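Local coordinates for glycoside hydrolase family 16 protein (PDB 7KR6) that acts as an endo-glucanase, probably cleaving internal glucosidic bonds of mixed-linkage beta-glucans, at residues K105-Y109 / R110-A114; I210-N214 / V215-T219; I247-I250 / N251-T254. The protein carries 1 engineered substitution. All coordinates share one frame; numbering follows the deposited sequence.

How the contacts relate
Contacts 1 and 2 are neighbours, their centres 15 Å apart, and strand 197-203 lies between them, pairing with strand 112-117 of contact 1 and strand 207-212 of contact 2. Both are partly buried and turn aromatic and aliphatic side chains inward, but contact 1 is a link between strands without hydrogen bonds across it, whereas contact 2 is a tight hairpin held by five backbone bonds. Glu113 and Asn214 bring the two into touch. Contact 3 stands apart, about 24 Å from contact 1 and 20 Å from contact 2 at the nearest atoms. It is a surface loop with a 3-10 turn, tied by backbone bonds and one carboxylate.

Contact 1: K105-Y109 / R110-A114; sequences KSFKY and RKIEA
Phe107 lays the CZ end of its ring against Ile112, five residues on, overlapping the CB and CG2 side of that branched chain. Phe107 CZ lies 3.8 Å from Ile112 CB, and Phe107 CE1 comes within 4.0 Å of Ile112 CD1, with the two side chains crossing at about a right angle. The phenyl group reaches its neighbour because CG stands between the backbone N and the carbonyl carbon (chi1 70°), while Ile112 sends CG1 anti to its own N and keeps CG2 turned to the ring. The CD2-CE2 edge of the ring runs along Arg110: CD2 is 3.8 Å from Arg110 CB, and CE2 meets Arg110 O edge-on, 3.6 Å away and near the ring plane.

Between these residues the chain reverses at Tyr109, whose phi and psi (55° and 47°) lie in the left-handed helical region. Arg110 then folds back, bent at chi2, until its CD is 3.3 Å from Tyr109 O; from there its NH2 forms a salt bridge with the C-terminal carboxylate at Leu272. On the turn itself, Lys108 CE rides 3.4 Å above one face of the Tyr109 ring, toward its rim, and both polar ends go to His229: Lys108 NZ to the carbonyl O, Tyr109 OH to ND1. Trp203 packs against both Phe107 and Tyr109. Further on, Lys111 NZ forms a salt bridge with Glu113 OE2, 3.3 Å apart, whose hydrogen bond is weak; OE2 also bonds to Ser200.

An apolar contact of Phe107 with Ile112 thus sits beside polar ends tied to partners elsewhere. Arg110 O is buried without a hydrogen-bond partner in the model, and the slightly positive ring edge of Phe107 may offer it modest electrostatic compensation.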
loop_
_atom_site.group_PDB
_atom_site.type_symbol
_atom_site.label_atom_id
_atom_site.label_comp_id
_atom_site.label_asym_id
_atom_site.label_seq_id
_atom_site.Cartn_x
_atom_site.Cartn_y
_atom_site.Cartn_z
ATOM N N LYS A 105 28.678 -4.763 5.906
ATOM C CA LYS A 105 28.520 -3.411 6.459
ATOM C C LYS A 105 27.088 -3.319 6.966
ATOM O O LYS A 105 26.129 -3.358 6.147
ATOM C CB LYS A 105 28.782 -2.338 5.412
ATOM C CG LYS A 105 28.883 -0.925 5.935
ATOM C CD LYS A 105 30.038 -0.650 6.894
ATOM C CE LYS A 105 31.325 -1.302 6.428
ATOM N NZ LYS A 105 32.509 -0.812 7.175
ATOM N N SER A 106 26.941 -3.131 8.254
ATOM C CA SER A 106 25.608 -2.991 8.880
ATOM C C SER A 106 25.704 -2.005 10.038
ATOM O O SER A 106 26.816 -1.693 10.480
ATOM C CB SER A 106 25.037 -4.296 9.281
ATOM O OG SER A 106 25.783 -4.899 10.353
ATOM N N PHE A 107 24.581 -1.433 10.420
ATOM C CA PHE A 107 24.569 -0.335 11.403
ATOM C C PHE A 107 23.186 -0.237 12.046
ATOM O O PHE A 107 22.252 -0.838 11.553
ATOM C CB PHE A 107 24.974 0.969 10.748
ATOM C CG PHE A 107 23.926 1.484 9.789
ATOM C CD1 PHE A 107 23.836 0.930 8.516
ATOM C CD2 PHE A 107 23.061 2.504 10.148
ATOM C CE1 PHE A 107 22.844 1.358 7.638
ATOM C CE2 PHE A 107 22.116 2.969 9.244
ATOM C CZ PHE A 107 22.016 2.392 8.000
ATOM N N LYS A 108 23.109 0.537 13.119
ATOM C CA LYS A 108 21.883 0.709 13.925
ATOM C C LYS A 108 21.859 2.156 14.378
ATOM O O LYS A 108 22.913 2.670 14.864
ATOM C CB LYS A 108 21.944 -0.283 15.102
ATOM C CG LYS A 108 20.948 -0.086 16.218
ATOM C CD LYS A 108 21.152 -0.996 17.424
ATOM C CE LYS A 108 20.087 -0.728 18.470
ATOM N NZ LYS A 108 20.124 -1.697 19.588
ATOM N N TYR A 109 20.702 2.804 14.289
ATOM C CA TYR A 109 20.457 4.144 14.852
ATOM C C TYR A 109 21.488 5.162 14.346
ATOM O O TYR A 109 22.069 5.916 15.175
ATOM C CB TYR A 109 20.465 4.078 16.390
ATOM C CG TYR A 109 19.412 3.264 17.093
ATOM C CD1 TYR A 109 18.249 2.778 16.490
ATOM C CD2 TYR A 109 19.556 3.005 18.448
ATOM C CE1 TYR A 109 17.305 2.026 17.187
ATOM C CE2 TYR A 109 18.611 2.281 19.156
ATOM C CZ TYR A 109 17.493 1.760 18.534
ATOM O OH TYR A 109 16.584 1.030 19.264
ATOM N N ARG A 110 21.753 5.193 13.044
ATOM C CA ARG A 110 22.563 6.263 12.428
ATOM C C ARG A 110 21.809 6.765 11.209
ATOM O O ARG A 110 20.966 6.022 10.685
ATOM C CB ARG A 110 23.923 5.772 11.934
ATOM C CG ARG A 110 24.793 5.137 13.009
ATOM C CD ARG A 110 25.209 6.107 14.072
ATOM N NE ARG A 110 26.274 5.458 14.834
ATOM C CZ ARG A 110 27.583 5.697 14.707
ATOM N NH1 ARG A 110 28.437 5.018 15.453
ATOM N NH2 ARG A 110 28.039 6.604 13.857
ATOM N N LYS A 111 22.127 7.979 10.810
ATOM C CA LYS A 111 21.612 8.542 9.539
ATOM C C LYS A 111 22.349 7.911 8.371
ATOM O O LYS A 111 23.603 7.860 8.392
ATOM C CB LYS A 111 21.802 10.044 9.551
ATOM C CG LYS A 111 21.166 10.756 8.367
ATOM C CD LYS A 111 21.362 12.258 8.373
ATOM C CE LYS A 111 20.374 12.914 7.445
ATOM N NZ LYS A 111 20.620 14.367 7.347
ATOM N N ILE A 112 21.615 7.450 7.345
ATOM C CA ILE A 112 22.235 6.956 6.107
ATOM C C ILE A 112 21.724 7.845 4.961
ATOM O O ILE A 112 20.535 8.285 5.008
ATOM C CB ILE A 112 21.985 5.463 5.847
ATOM C CG1 ILE A 112 22.663 5.026 4.544
ATOM C CG2 ILE A 112 20.506 5.168 5.918
ATOM C CD1 ILE A 112 22.611 3.568 4.270
ATOM N N GLU A 113 22.620 8.206 4.055
ATOM C CA GLU A 113 22.297 9.040 2.889
ATOM C C GLU A 113 22.961 8.454 1.650
ATOM O O GLU A 113 24.082 7.910 1.723
ATOM C CB GLU A 113 22.794 10.474 3.048
ATOM C CG GLU A 113 22.234 11.158 4.261
ATOM C CD GLU A 113 22.485 12.644 4.272
ATOM O OE1 GLU A 113 23.683 13.012 4.234
ATOM O OE2 GLU A 113 21.513 13.413 4.288
ATOM N N ALA A 114 22.280 8.572 0.515
ATOM C CA ALA A 114 22.857 8.213 -0.785
ATOM C C ALA A 114 22.420 9.243 -1.816
ATOM O O ALA A 114 21.288 9.734 -1.725
ATOM C CB ALA A 114 22.476 6.834 -1.197
#

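Contact 2: I210-N214 / V215-T219; sequences ISIDN and VKFHT
A beta hairpin with a two-residue loop joins strands 207-212 and 215-221 here, with a type I' turn from Ile212 to Val215 and a classic bulge farther down. Asp213 and Asn214 occupy the turn, both with positive phi and psi. Ile212 and Val215 close it with a reciprocal pair of bonds: Ile212 N to Val215 O at 3.0 Å, and Val215 N to Ile212 O at 3.1 Å. At the bulge Phe217 and His218 both face Ile210, so Ile210 O takes two amides, Phe217 N at 2.8 Å, in the carbonyl plane, and His218 N at a longer 3.3 Å. Ile210 N returns a bond to His218 O.

Within the bulge, Phe217 points toward the partner strand. With CG anti to the backbone N (chi1 -177°), its ring lies alongside Ile212, pointing the same way, and Ile212 CD1 makes a CH-pi contact over one face, 4.1 Å from the ring centroid. Ile210 CG2 approaches the same ring obliquely. Ser211 and Lys216 share the other face of the hairpin, where Ser211 OG touches Lys216 CG at 3.4 Å.

Asp213 anchors the turn to strand 197-203 through His197 and the backbone N of Thr198. Ile212 and Phe217 pack on Val165 of strand 164-171, while Tyr183 of strand 179-186 meets the Phe217 ring edge-to-face and stacks on His218. His218 also touches Gln181 of the second subunit, so the outer strand comes within packing distance of that subunit at this one residue.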
loop_
_atom_site.group_PDB
_atom_site.type_symbol
_atom_site.label_atom_id
_atom_site.label_comp_id
_atom_site.label_asym_id
_atom_site.label_seq_id
_atom_site.Cartn_x
_atom_site.Cartn_y
_atom_site.Cartn_z
ATOM N N ILE A 210 12.318 9.548 6.570
ATOM C CA ILE A 210 12.843 9.649 5.206
ATOM C C ILE A 210 12.829 11.109 4.745
ATOM O O ILE A 210 11.782 11.767 4.919
ATOM C CB ILE A 210 12.046 8.717 4.256
ATOM C CG1 ILE A 210 12.203 7.224 4.600
ATOM C CG2 ILE A 210 12.513 8.962 2.857
ATOM C CD1 ILE A 210 11.320 6.729 5.703
ATOM N N SER A 211 13.957 11.563 4.200
ATOM C CA SER A 211 14.084 12.876 3.530
ATOM C C SER A 211 14.537 12.712 2.086
ATOM O O SER A 211 15.295 11.770 1.764
ATOM C CB SER A 211 15.005 13.833 4.308
ATOM O OG SER A 211 14.587 14.005 5.657
ATOM N N ILE A 212 14.157 13.677 1.239
ATOM C CA ILE A 212 14.543 13.714 -0.177
ATOM C C ILE A 212 15.004 15.149 -0.431
ATOM O O ILE A 212 14.207 16.074 -0.209
ATOM C CB ILE A 212 13.402 13.243 -1.112
ATOM C CG1 ILE A 212 12.956 11.822 -0.748
ATOM C CG2 ILE A 212 13.814 13.327 -2.558
ATOM C CD1 ILE A 212 11.640 11.418 -1.363
ATOM N N ASP A 213 16.261 15.266 -0.805
ATOM C CA ASP A 213 16.948 16.563 -0.951
ATOM C C ASP A 213 16.712 17.421 0.285
ATOM O O ASP A 213 16.372 18.620 0.142
ATOM C CB ASP A 213 16.478 17.237 -2.231
ATOM C CG ASP A 213 16.973 16.591 -3.510
ATOM O OD1 ASP A 213 18.030 15.984 -3.475
ATOM O OD2 ASP A 213 16.304 16.768 -4.549
ATOM N N ASN A 214 16.820 16.797 1.463
ATOM C CA ASN A 214 16.809 17.447 2.795
ATOM C C ASN A 214 15.428 17.996 3.146
ATOM O O ASN A 214 15.288 18.669 4.176
ATOM C CB ASN A 214 17.883 18.522 2.894
ATOM C CG ASN A 214 19.266 17.947 2.730
ATOM O OD1 ASN A 214 19.572 16.897 3.284
ATOM N ND2 ASN A 214 20.063 18.594 1.904
ATOM N N VAL A 215 14.389 17.584 2.437
ATOM C CA VAL A 215 13.004 17.911 2.824
ATOM C C VAL A 215 12.385 16.636 3.414
ATOM O O VAL A 215 12.316 15.612 2.684
ATOM C CB VAL A 215 12.202 18.467 1.633
ATOM C CG1 VAL A 215 10.776 18.781 2.015
ATOM C CG2 VAL A 215 12.881 19.707 1.055
ATOM N N LYS A 216 11.923 16.698 4.641
ATOM C CA LYS A 216 11.364 15.509 5.319
ATOM C C LYS A 216 10.110 15.090 4.548
ATOM O O LYS A 216 9.223 15.936 4.222
ATOM C CB LYS A 216 11.195 15.797 6.802
ATOM C CG LYS A 216 12.544 15.999 7.493
ATOM C CD LYS A 216 12.473 16.204 8.964
ATOM C CE LYS A 216 13.881 16.288 9.514
ATOM N NZ LYS A 216 13.843 16.426 10.979
ATOM N N PHE A 217 10.063 13.799 4.227
ATOM C CA PHE A 217 9.036 13.143 3.379
ATOM C C PHE A 217 8.043 12.340 4.220
ATOM O O PHE A 217 6.823 12.508 4.045
ATOM C CB PHE A 217 9.726 12.272 2.354
ATOM C CG PHE A 217 8.821 11.588 1.373
ATOM C CD1 PHE A 217 8.153 12.318 0.405
ATOM C CD2 PHE A 217 8.634 10.207 1.430
ATOM C CE1 PHE A 217 7.361 11.677 -0.534
ATOM C CE2 PHE A 217 7.835 9.579 0.491
ATOM C CZ PHE A 217 7.199 10.310 -0.483
ATOM N N HIS A 218 8.508 11.513 5.152
ATOM C CA HIS A 218 7.599 10.680 5.979
ATOM C C HIS A 218 8.342 10.171 7.220
ATOM O O HIS A 218 9.567 9.968 7.120
ATOM C CB HIS A 218 7.034 9.503 5.184
ATOM C CG HIS A 218 5.969 8.800 5.930
ATOM N ND1 HIS A 218 4.779 9.404 6.255
ATOM C CD2 HIS A 218 5.899 7.546 6.407
ATOM C CE1 HIS A 218 4.032 8.538 6.923
ATOM N NE2 HIS A 218 4.699 7.399 7.037
ATOM N N THR A 219 7.605 9.947 8.303
ATOM C CA THR A 219 8.128 9.296 9.532
ATOM C C THR A 219 7.245 8.067 9.827
ATOM O O THR A 219 5.995 8.209 9.895
ATOM C CB THR A 219 8.160 10.286 10.703
ATOM O OG1 THR A 219 9.020 11.371 10.366
ATOM C CG2 THR A 219 8.594 9.615 11.989
#

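Contact 3: I247-I250 / N251-T254; sequences ITDI and NKLT
Asp249 grips the main-chain N-H of Asn251 through its carboxylate, OD1 to N at 2.9 Å, forming an Asx turn at the start of a short 3-10 segment. Its CG is anti to the backbone N (chi1 166°), which brings the carboxylate alongside the following backbone; the N-H meets OD1 from well above the carboxylate plane, 62° out of it. Asn251 CB sits 3.3 Å from the same OD1, and the side-chain amide of Asn251 is turned 54° from the carboxylate plane.

Two i to i+3 backbone bonds wind the turn, as in a 3-10 helix: Lys252 N donates to Asp249 O at 2.9 Å, and Leu253 N to Ile250 O at 3.1 Å. A water sits between Ile250 O, 2.8 Å away, and Leu253 O.

Ile247 also folds over the far end of the turn, its CG2 in apolar contact with Leu253 CD1 at 4.1 Å and its CD1 against the carbonyl O of Lys252 at 3.8 Å, while Thr245 OG1 bonds to the Ile247 main-chain N just upstream.

The whole piece belongs to the long loop between strands 232-240 and 261-271. Ile250 and Leu253 rest on Ile94 of strand 93-107, Ile250 also touches Asn92, and a backbone bond from Thr254 to Gly123 ties the loop's continuation to the residues before strand 125-133.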
loop_
_atom_site.group_PDB
_atom_site.type_symbol
_atom_site.label_atom_id
_atom_site.label_comp_id
_atom_site.label_asym_id
_atom_site.label_seq_id
_atom_site.Cartn_x
_atom_site.Cartn_y
_atom_site.Cartn_z
ATOM N N ILE A 247 3.005 -4.446 -13.610
ATOM C CA ILE A 247 3.410 -5.114 -14.865
ATOM C C ILE A 247 4.157 -6.390 -14.534
ATOM O O ILE A 247 5.309 -6.285 -13.996
ATOM C CB ILE A 247 4.284 -4.162 -15.672
ATOM C CG1 ILE A 247 3.479 -2.946 -16.115
ATOM C CG2 ILE A 247 4.941 -4.901 -16.820
ATOM C CD1 ILE A 247 4.350 -1.774 -16.504
ATOM N N THR A 248 3.553 -7.557 -14.810
ATOM C CA THR A 248 4.110 -8.882 -14.474
ATOM C C THR A 248 4.181 -9.738 -15.736
ATOM O O THR A 248 4.542 -10.856 -15.627
ATOM C CB THR A 248 3.323 -9.542 -13.335
ATOM O OG1 THR A 248 1.946 -9.678 -13.703
ATOM C CG2 THR A 248 3.391 -8.711 -12.067
ATOM N N ASP A 249 3.951 -9.148 -16.911
ATOM C CA ASP A 249 3.964 -9.853 -18.217
ATOM C C ASP A 249 4.771 -8.967 -19.143
ATOM O O ASP A 249 4.488 -7.751 -19.187
ATOM C CB ASP A 249 2.526 -10.117 -18.661
ATOM C CG ASP A 249 2.301 -10.524 -20.110
ATOM O OD1 ASP A 249 3.303 -10.816 -20.840
ATOM O OD2 ASP A 249 1.096 -10.545 -20.493
ATOM N N ILE A 250 5.790 -9.529 -19.780
ATOM C CA ILE A 250 6.660 -8.754 -20.691
ATOM C C ILE A 250 5.810 -8.087 -21.780
ATOM O O ILE A 250 6.244 -7.034 -22.275
ATOM C CB ILE A 250 7.789 -9.619 -21.283
ATOM C CG1 ILE A 250 8.889 -8.716 -21.859
ATOM C CG2 ILE A 250 7.225 -10.662 -22.241
ATOM C CD1 ILE A 250 10.185 -9.422 -22.148
ATOM N N ASN A 251 4.655 -8.648 -22.133
ATOM C CA ASN A 251 3.753 -8.035 -23.159
ATOM C C ASN A 251 3.160 -6.712 -22.681
ATOM O O ASN A 251 2.572 -5.982 -23.490
ATOM C CB ASN A 251 2.593 -8.959 -23.513
ATOM C CG ASN A 251 3.016 -10.039 -24.464
ATOM O OD1 ASN A 251 4.050 -9.908 -25.107
ATOM N ND2 ASN A 251 2.239 -11.109 -24.524
ATOM N N LYS A 252 3.292 -6.375 -21.402
ATOM C CA LYS A 252 2.763 -5.111 -20.851
ATOM C C LYS A 252 3.915 -4.169 -20.470
ATOM O O LYS A 252 3.629 -3.072 -19.966
ATOM C CB LYS A 252 1.852 -5.385 -19.651
ATOM C CG LYS A 252 0.777 -6.414 -19.902
ATOM C CD LYS A 252 -0.243 -5.950 -20.955
ATOM C CE LYS A 252 -1.296 -6.986 -21.250
ATOM N NZ LYS A 252 -2.083 -6.587 -22.451
ATOM N N LEU A 253 5.161 -4.555 -20.708
ATOM C CA LEU A 253 6.334 -3.716 -20.376
ATOM C C LEU A 253 6.443 -2.646 -21.461
ATOM O O LEU A 253 6.397 -2.995 -22.646
ATOM C CB LEU A 253 7.567 -4.602 -20.234
ATOM C CG LEU A 253 8.800 -3.893 -19.679
ATOM C CD1 LEU A 253 8.594 -3.558 -18.209
ATOM C CD2 LEU A 253 10.018 -4.762 -19.857
ATOM N N THR A 254 6.408 -1.376 -21.104
ATOM C CA THR A 254 6.668 -0.295 -22.092
ATOM C C THR A 254 7.974 0.440 -21.810
ATOM O O THR A 254 8.449 1.139 -22.692
ATOM C CB THR A 254 5.456 0.637 -22.133
ATOM O OG1 THR A 254 5.170 1.253 -20.879
ATOM C CG2 THR A 254 4.220 -0.121 -22.552
HETATM O O HOH W 1 7.125 -5.386 -24.295
#